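Local coordinates for effector protein hopAB3 (Pseudomonas syringae pv. maculicola, PDB 3TJY) that is recognised by the tomato resistance protein Pto, triggering hypersensitive cell death and immunity, and promotes virulence in susceptible plants, at residues A19-I24 against E71-A76; A7-Q12 against L48-D53. All blocks are in the same frame, centred on the assembly; numbering follows the deposited sequence.

Contact 1 (A19-I24 against E71-A76); sequences ADLANI and EALRRA
The backbone bond from Ile24 N to Asp20 O, 2.9 Å, closes the first turn of helix 21-32, and it is this turn that presents Leu21 and Ile24 to Leu73 and Ala76 of helix 64-77. Asp20 is the N-cap: its OD2 accepts from Asn23 N at 3.2 Å, with the donor well above the carboxylate plane.

Between the helices every contact is methyl against methyl. Leu21 divides its two branches between two partners three residues apart, about one helical turn. CD1 rests on Ala76 CB at 3.9 Å, while CD2 meets Leu73 CD2 at 4.1 Å, the two leucine side chains crossing at about a right angle. Leu73 CD2 also lies 4.2 Å from Ile24 CG2, so this one methyl touches both residues of the opposing helix. With chi1 at -62°, Ile24 swings CG1 beside its own nitrogen and leaves CG2 to reach Leu73 CD1, 4.1 Å away. Ile24 also packs on Leu14 of helix 3-16 and Phe47 of helix 41-50, which ties the contact into the bundle; Leu73 meets Phe28 one turn further along helix 21-32.

Ala76 forms the exposed margin. With no hydrogen bond crossing between the segments, the two helices are held here by the fit and burial of apolar groups, while directional polar bonding serves the helices themselves.

Contact 2 (A7-Q12 against L48-D53); sequences ANRIVQ and LQHFPD
Ile10 lays its longer branch across His50, and the path is easy to follow from CB outward. At CB the chain divides; chi1 of -64° sets CG1 beside the backbone nitrogen and carries it toward the histidine. CG1 arrives over the middle of one ring face, 3.5 Å from the His50 centroid and only 13° off the normal, which makes this a CH-pi contact. Ile10 CG1 is 3.4 Å from both His50 CG and His50 CD2. The last carbon slides on past the ring: CD1 lies 3.7 Å from His50 CB and finishes 3.8 Å from CE2 of Phe51, which it meets obliquely.

The contact thus joins the middle of helix 3-16 to the C-terminal part of helix 41-50 and the turn after it, within the all-helical Pto-binding domain of this effector. Helix 64-77 adds to the same packing: Leu69 touches Ile10 and Leu65 touches Phe51.

Both nitrogens of His50 are engaged by helix 3-16. The rotation of the ring is probably fixed by its NE2 bond to Gln13 OE1, with a weaker one from Arg6 NE to ND1, a pairing consistent with a neutral ring. Arg9 adds an aliphatic touch at the margin, its CG 4.2 Å from His50 CE1. From there the arginine chain bends and sends its guanidinium nearly perpendicular to the imidazole. NH2 then bonds to Gln12 OE1 on the same helix at 2.8 Å, coming in from above the carbonyl plane, about 80° out of it.

How the contacts relate
The centres of the two contacts lie 13 Å apart, and helix 3-16 connects them. Its residue Val11 touches Leu21, Ala72 and Leu73 of contact 1, with Val11 CG1 3.8 Å from Leu21 CD1, while neighbouring residues of the same helix make contact 2. Along the chain the segments alternate: 7-12, 19-24, 48-53, 71-76. Contact 1 joins helices 21-32 and 64-77, whereas contact 2 joins helix 3-16 to helix 41-50 and the turn beyond. Interleaved in this way, they draw early and late parts of the chain into one compact helical bundle, the domain that, judging from related effectors, serves host recognition.

Contact 1 (A19-I24 against E71-A76)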
ATOM      1  N   ALA A  19       9.814   0.170   6.352  1.00 18.67           N
ATOM      2  CA  ALA A  19       8.842   1.243   6.204  1.00 13.85           C
ATOM      3  C   ALA A  19       8.306   1.750   7.539  1.00 15.26           C
ATOM      4  O   ALA A  19       8.237   1.010   8.520  1.00 19.99           O
ATOM      5  CB  ALA A  19       7.694   0.785   5.322  1.00 14.11           C
ATOM      6  N   ASP A  20       7.950   3.032   7.561  1.00 17.72           N
ATOM      7  CA  ASP A  20       7.250   3.660   8.669  1.00 14.33           C
ATOM      8  C   ASP A  20       5.773   3.562   8.272  1.00 14.50           C
ATOM      9  O   ASP A  20       5.345   4.237   7.336  1.00 17.32           O
ATOM     10  CB  ASP A  20       7.717   5.122   8.764  1.00 18.62           C
ATOM     11  CG  ASP A  20       6.958   5.939   9.803  1.00 29.23           C
ATOM     12  OD1 ASP A  20       7.512   6.947  10.287  1.00 38.93           O
ATOM     13  OD2 ASP A  20       5.815   5.603  10.134  1.00 26.39           O
ATOM     14  N   LEU A  21       5.009   2.702   8.943  1.00 15.84           N
ATOM     15  CA  LEU A  21       3.613   2.456   8.561  1.00 15.22           C
ATOM     16  C   LEU A  21       2.714   3.686   8.703  1.00 17.23           C
ATOM     17  O   LEU A  21       1.750   3.834   7.936  1.00 16.79           O
ATOM     18  CB  LEU A  21       3.003   1.268   9.329  1.00 15.50           C
ATOM     19  CG  LEU A  21       3.622  -0.107   9.059  1.00 16.05           C
ATOM     20  CD1 LEU A  21       2.871  -1.187   9.842  1.00 18.70           C
ATOM     21  CD2 LEU A  21       3.611  -0.417   7.569  1.00 14.92           C
ATOM     22  N   ALA A  22       3.012   4.556   9.666  1.00 16.38           N
ATOM     23  CA  ALA A  22       2.279   5.811   9.776  1.00 17.22           C
ATOM     24  C   ALA A  22       2.462   6.615   8.493  1.00 17.50           C
ATOM     25  O   ALA A  22       1.506   7.189   7.965  1.00 17.19           O
ATOM     26  CB  ALA A  22       2.725   6.612  11.006  1.00 19.85           C
ATOM     27  N   ASN A  23       3.692   6.632   7.977  1.00 15.81           N
ATOM     28  CA  ASN A  23       4.006   7.369   6.762  1.00 19.73           C
ATOM     29  C   ASN A  23       3.379   6.716   5.532  1.00 17.80           C
ATOM     30  O   ASN A  23       2.822   7.400   4.669  1.00 16.60           O
ATOM     31  CB  ASN A  23       5.529   7.495   6.595  1.00 22.46           C
ATOM     32  CG  ASN A  23       5.942   7.993   5.211  1.00 28.81           C
ATOM     33  OD1 ASN A  23       6.617   7.287   4.454  1.00 32.71           O
ATOM     34  ND2 ASN A  23       5.558   9.215   4.885  1.00 28.44           N
ATOM     35  N   ILE A  24       3.481   5.395   5.437  1.00 13.62           N
ATOM     36  CA  ILE A  24       2.879   4.695   4.314  1.00 12.13           C
ATOM     37  C   ILE A  24       1.366   4.929   4.321  1.00 15.21           C
ATOM     38  O   ILE A  24       0.765   5.154   3.277  1.00 14.70           O
ATOM     39  CB  ILE A  24       3.162   3.184   4.341  1.00 12.07           C
ATOM     40  CG1 ILE A  24       4.664   2.918   4.229  1.00 12.60           C
ATOM     41  CG2 ILE A  24       2.455   2.503   3.180  1.00 12.10           C
ATOM     42  CD1 ILE A  24       5.319   3.497   2.946  1.00 14.67           C
ATOM     43  N   GLU A  71      -7.582  -0.477   5.135  1.00  9.97           N
ATOM     44  CA  GLU A  71      -8.042  -0.989   6.428  1.00  9.59           C
ATOM     45  C   GLU A  71      -6.880  -1.493   7.263  1.00 10.32           C
ATOM     46  O   GLU A  71      -6.805  -1.221   8.468  1.00 10.88           O
ATOM     47  CB  GLU A  71      -9.060  -2.119   6.233  1.00  7.25           C
ATOM     48  CG  GLU A  71     -10.371  -1.616   5.653  1.00  8.41           C
ATOM     49  CD  GLU A  71     -11.291  -2.757   5.240  1.00 11.43           C
ATOM     50  OE1 GLU A  71     -10.856  -3.934   5.331  1.00 16.70           O
ATOM     51  OE2 GLU A  71     -12.427  -2.456   4.824  1.00 13.60           O
ATOM     52  N   ALA A  72      -5.983  -2.245   6.627  1.00  8.31           N
ATOM     53  CA  ALA A  72      -4.855  -2.836   7.340  1.00  8.83           C
ATOM     54  C   ALA A  72      -3.878  -1.782   7.854  1.00 12.09           C
ATOM     55  O   ALA A  72      -3.365  -1.895   8.973  1.00 10.12           O
ATOM     56  CB  ALA A  72      -4.140  -3.837   6.441  1.00 10.54           C
ATOM     57  N   LEU A  73      -3.586  -0.776   7.029  1.00  8.82           N
ATOM     58  CA  LEU A  73      -2.694   0.293   7.472  1.00  5.78           C
ATOM     59  C   LEU A  73      -3.300   1.077   8.609  1.00  8.61           C
ATOM     60  O   LEU A  73      -2.607   1.469   9.545  1.00 11.51           O
ATOM     61  CB  LEU A  73      -2.346   1.235   6.301  1.00  8.95           C
ATOM     62  CG  LEU A  73      -1.438   0.594   5.261  1.00  9.19           C
ATOM     63  CD1 LEU A  73      -1.438   1.455   4.001  1.00 10.69           C
ATOM     64  CD2 LEU A  73      -0.013   0.413   5.802  1.00 12.77           C
ATOM     65  N   ARG A  74      -4.605   1.332   8.541  1.00  9.40           N
ATOM     66  CA  ARG A  74      -5.259   2.073   9.621  1.00  9.15           C
ATOM     67  C   ARG A  74      -5.221   1.307  10.940  1.00 12.69           C
ATOM     68  O   ARG A  74      -4.944   1.885  11.995  1.00 12.34           O
ATOM     69  CB  ARG A  74      -6.703   2.424   9.247  1.00 10.72           C
ATOM     70  CG  ARG A  74      -7.559   2.880  10.421  1.00 10.80           C
ATOM     71  CD  ARG A  74      -8.941   3.330   9.946  1.00 13.88           C
ATOM     72  NE  ARG A  74      -9.627   2.277   9.199  1.00 16.24           N
ATOM     73  CZ  ARG A  74     -10.745   2.474   8.506  1.00 24.75           C
ATOM     74  NH1 ARG A  74     -11.310   1.470   7.842  1.00 21.18           N
ATOM     75  NH2 ARG A  74     -11.289   3.685   8.472  1.00 28.40           N
ATOM     76  N   ARG A  75      -5.486   0.006  10.876  1.00 11.41           N
ATOM     77  CA  ARG A  75      -5.492  -0.802  12.096  1.00  9.40           C
ATOM     78  C   ARG A  75      -4.088  -0.916  12.668  1.00 11.45           C
ATOM     79  O   ARG A  75      -3.903  -0.829  13.888  1.00 13.50           O
ATOM     80  CB  ARG A  75      -6.067  -2.193  11.822  1.00 10.92           C
ATOM     81  CG  ARG A  75      -6.127  -3.071  13.075  1.00 15.24           C
ATOM     82  CD  ARG A  75      -7.133  -4.206  12.887  1.00 16.77           C
ATOM     83  NE  ARG A  75      -8.501  -3.691  12.788  1.00 13.96           N
ATOM     84  CZ  ARG A  75      -9.233  -3.687  11.671  1.00 13.99           C
ATOM     85  NH1 ARG A  75      -8.750  -4.175  10.542  1.00 15.61           N
ATOM     86  NH2 ARG A  75     -10.464  -3.178  11.694  1.00 13.81           N
ATOM     87  N   ALA A  76      -3.102  -1.091  11.798  1.00  8.17           N
ATOM     88  CA  ALA A  76      -1.704  -1.175  12.262  1.00  9.54           C
ATOM     89  C   ALA A  76      -1.214   0.133  12.874  1.00 17.10           C
ATOM     90  O   ALA A  76      -0.386   0.137  13.796  1.00 21.18           O
ATOM     91  CB  ALA A  76      -0.795  -1.602  11.145  1.00 11.96           C
TER

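Contact 2 (A7-Q12 against L48-D53)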
ATOM      1  N   ALA A   7      -3.455  -8.023   1.680  1.00  8.95           N
ATOM      2  CA  ALA A   7      -3.126  -6.735   2.288  1.00 10.41           C
ATOM      3  C   ALA A   7      -2.227  -6.915   3.497  1.00 10.47           C
ATOM      4  O   ALA A   7      -1.324  -6.108   3.735  1.00 10.20           O
ATOM      5  CB  ALA A   7      -4.401  -5.988   2.671  1.00 11.43           C
ATOM      6  N   ASN A   8      -2.468  -7.970   4.271  1.00 10.86           N
ATOM      7  CA  ASN A   8      -1.608  -8.232   5.433  1.00  6.50           C
ATOM      8  C   ASN A   8      -0.178  -8.560   5.038  1.00 10.12           C
ATOM      9  O   ASN A   8       0.766  -8.202   5.751  1.00 11.40           O
ATOM     10  CB  ASN A   8      -2.180  -9.377   6.274  1.00  9.12           C
ATOM     11  CG  ASN A   8      -3.449  -8.991   6.984  1.00 13.70           C
ATOM     12  OD1 ASN A   8      -3.686  -7.813   7.271  1.00 15.91           O
ATOM     13  ND2 ASN A   8      -4.271  -9.990   7.298  1.00 15.84           N
ATOM     14  N   ARG A   9      -0.027  -9.280   3.922  1.00 11.28           N
ATOM     15  CA  ARG A   9       1.286  -9.582   3.361  1.00 13.92           C
ATOM     16  C   ARG A   9       1.982  -8.289   2.900  1.00 12.92           C
ATOM     17  O   ARG A   9       3.191  -8.126   3.078  1.00 10.75           O
ATOM     18  CB  ARG A   9       1.146 -10.571   2.194  1.00 12.56           C
ATOM     19  CG  ARG A   9       2.409 -10.811   1.391  1.00 24.31           C
ATOM     20  CD  ARG A   9       3.518 -11.391   2.256  1.00 35.96           C
ATOM     21  NE  ARG A   9       4.555 -12.042   1.459  1.00 44.20           N
ATOM     22  CZ  ARG A   9       5.760 -12.355   1.923  1.00 44.73           C
ATOM     23  NH1 ARG A   9       6.648 -12.949   1.135  1.00 45.02           N
ATOM     24  NH2 ARG A   9       6.080 -12.065   3.176  1.00 45.05           N
ATOM     25  N   ILE A  10       1.221  -7.364   2.318  1.00 10.95           N
ATOM     26  CA  ILE A  10       1.792  -6.070   1.936  1.00  9.66           C
ATOM     27  C   ILE A  10       2.357  -5.381   3.179  1.00 11.62           C
ATOM     28  O   ILE A  10       3.491  -4.910   3.177  1.00 12.39           O
ATOM     29  CB  ILE A  10       0.752  -5.164   1.223  1.00 10.65           C
ATOM     30  CG1 ILE A  10       0.322  -5.794  -0.104  1.00 12.84           C
ATOM     31  CG2 ILE A  10       1.342  -3.793   0.926  1.00 11.21           C
ATOM     32  CD1 ILE A  10      -0.910  -5.077  -0.767  1.00  9.72           C
ATOM     33  N   VAL A  11       1.557  -5.306   4.236  1.00  9.84           N
ATOM     34  CA  VAL A  11       2.020  -4.670   5.459  1.00 10.51           C
ATOM     35  C   VAL A  11       3.260  -5.383   5.999  1.00 11.86           C
ATOM     36  O   VAL A  11       4.225  -4.736   6.370  1.00 10.86           O
ATOM     37  CB  VAL A  11       0.897  -4.595   6.501  1.00 10.13           C
ATOM     38  CG1 VAL A  11       1.429  -4.116   7.868  1.00 11.28           C
ATOM     39  CG2 VAL A  11      -0.214  -3.675   5.983  1.00 12.00           C
ATOM     40  N   GLN A  12       3.221  -6.716   6.041  1.00 11.29           N
ATOM     41  CA  GLN A  12       4.372  -7.509   6.471  1.00 10.68           C
ATOM     42  C   GLN A  12       5.625  -7.173   5.677  1.00 10.56           C
ATOM     43  O   GLN A  12       6.710  -7.017   6.239  1.00 14.74           O
ATOM     44  CB  GLN A  12       4.073  -9.005   6.265  1.00  9.00           C
ATOM     45  CG  GLN A  12       5.271  -9.925   6.462  1.00 13.19           C
ATOM     46  CD  GLN A  12       4.930 -11.385   6.147  1.00 15.03           C
ATOM     47  OE1 GLN A  12       4.167 -11.669   5.217  1.00 15.90           O
ATOM     48  NE2 GLN A  12       5.488 -12.310   6.925  1.00 13.47           N
ATOM     49  N   LEU A  48       4.889  -2.652  -6.106  1.00 10.22           N
ATOM     50  CA  LEU A  48       4.842  -3.198  -7.465  1.00 11.97           C
ATOM     51  C   LEU A  48       4.493  -4.682  -7.483  1.00 14.74           C
ATOM     52  O   LEU A  48       4.008  -5.193  -8.493  1.00 15.62           O
ATOM     53  CB  LEU A  48       6.161  -2.970  -8.215  1.00 12.12           C
ATOM     54  CG  LEU A  48       6.497  -1.531  -8.618  1.00 16.08           C
ATOM     55  CD1 LEU A  48       7.881  -1.436  -9.259  1.00 13.43           C
ATOM     56  CD2 LEU A  48       5.415  -0.951  -9.562  1.00 14.67           C
ATOM     57  N   GLN A  49       4.768  -5.384  -6.390  1.00 11.42           N
ATOM     58  CA  GLN A  49       4.437  -6.811  -6.337  1.00 13.40           C
ATOM     59  C   GLN A  49       2.932  -7.009  -6.256  1.00 15.04           C
ATOM     60  O   GLN A  49       2.435  -8.098  -6.560  1.00 14.54           O
ATOM     61  CB  GLN A  49       5.069  -7.494  -5.120  1.00 14.98           C
ATOM     62  CG  GLN A  49       6.568  -7.562  -5.126  1.00 20.67           C
ATOM     63  CD  GLN A  49       7.127  -8.253  -3.894  1.00 24.30           C
ATOM     64  OE1 GLN A  49       6.716  -9.360  -3.555  1.00 20.93           O
ATOM     65  NE2 GLN A  49       8.071  -7.595  -3.215  1.00 26.31           N
ATOM     66  N   HIS A  50       2.213  -5.969  -5.839  1.00 11.55           N
ATOM     67  CA  HIS A  50       0.782  -6.098  -5.556  1.00  8.73           C
ATOM     68  C   HIS A  50      -0.121  -5.172  -6.358  1.00 11.23           C
ATOM     69  O   HIS A  50      -1.310  -5.449  -6.535  1.00 11.40           O
ATOM     70  CB  HIS A  50       0.524  -5.899  -4.071  1.00  8.25           C
ATOM     71  CG  HIS A  50       1.269  -6.865  -3.217  1.00 12.26           C
ATOM     72  ND1 HIS A  50       0.795  -8.128  -2.942  1.00 13.52           N
ATOM     73  CD2 HIS A  50       2.476  -6.773  -2.612  1.00 13.69           C
ATOM     74  CE1 HIS A  50       1.673  -8.768  -2.188  1.00 13.95           C
ATOM     75  NE2 HIS A  50       2.702  -7.968  -1.972  1.00 13.61           N
ATOM     76  N   PHE A  51       0.444  -4.068  -6.829  1.00 10.06           N
ATOM     77  CA  PHE A  51      -0.281  -3.139  -7.691  1.00  9.79           C
ATOM     78  C   PHE A  51       0.561  -2.907  -8.938  1.00  9.53           C
ATOM     79  O   PHE A  51       1.202  -1.878  -9.077  1.00 11.45           O
ATOM     80  CB  PHE A  51      -0.521  -1.799  -6.970  1.00  9.74           C
ATOM     81  CG  PHE A  51      -1.294  -1.930  -5.686  1.00  8.69           C
ATOM     82  CD1 PHE A  51      -2.679  -1.886  -5.694  1.00  8.81           C
ATOM     83  CD2 PHE A  51      -0.629  -2.083  -4.472  1.00 13.44           C
ATOM     84  CE1 PHE A  51      -3.414  -1.994  -4.505  1.00 10.16           C
ATOM     85  CE2 PHE A  51      -1.356  -2.204  -3.274  1.00 12.79           C
ATOM     86  CZ  PHE A  51      -2.752  -2.163  -3.303  1.00 12.99           C
ATOM     87  N   PRO A  52       0.581  -3.887  -9.851  1.00  9.66           N
ATOM     88  CA  PRO A  52       1.541  -3.867 -10.951  1.00  8.47           C
ATOM     89  C   PRO A  52       1.441  -2.633 -11.851  1.00  9.71           C
ATOM     90  O   PRO A  52       2.445  -2.241 -12.417  1.00 11.97           O
ATOM     91  CB  PRO A  52       1.181  -5.119 -11.755  1.00 15.87           C
ATOM     92  CG  PRO A  52      -0.204  -5.527 -11.261  1.00 12.72           C
ATOM     93  CD  PRO A  52      -0.255  -5.102  -9.852  1.00 11.17           C
ATOM     94  N   ASP A  53       0.252  -2.055 -11.974  1.00 11.58           N
ATOM     95  CA  ASP A  53       0.033  -0.963 -12.911  1.00 12.76           C
ATOM     96  C   ASP A  53       0.165   0.402 -12.246  1.00 11.64           C
ATOM     97  O   ASP A  53      -0.169   1.416 -12.858  1.00 15.08           O
ATOM     98  CB  ASP A  53      -1.369  -1.054 -13.521  1.00 13.26           C
ATOM     99  CG  ASP A  53      -1.591  -2.329 -14.293  1.00 21.21           C
ATOM    100  OD1 ASP A  53      -0.709  -2.717 -15.081  1.00 22.69           O
ATOM    101  OD2 ASP A  53      -2.666  -2.942 -14.120  1.00 24.35           O
TER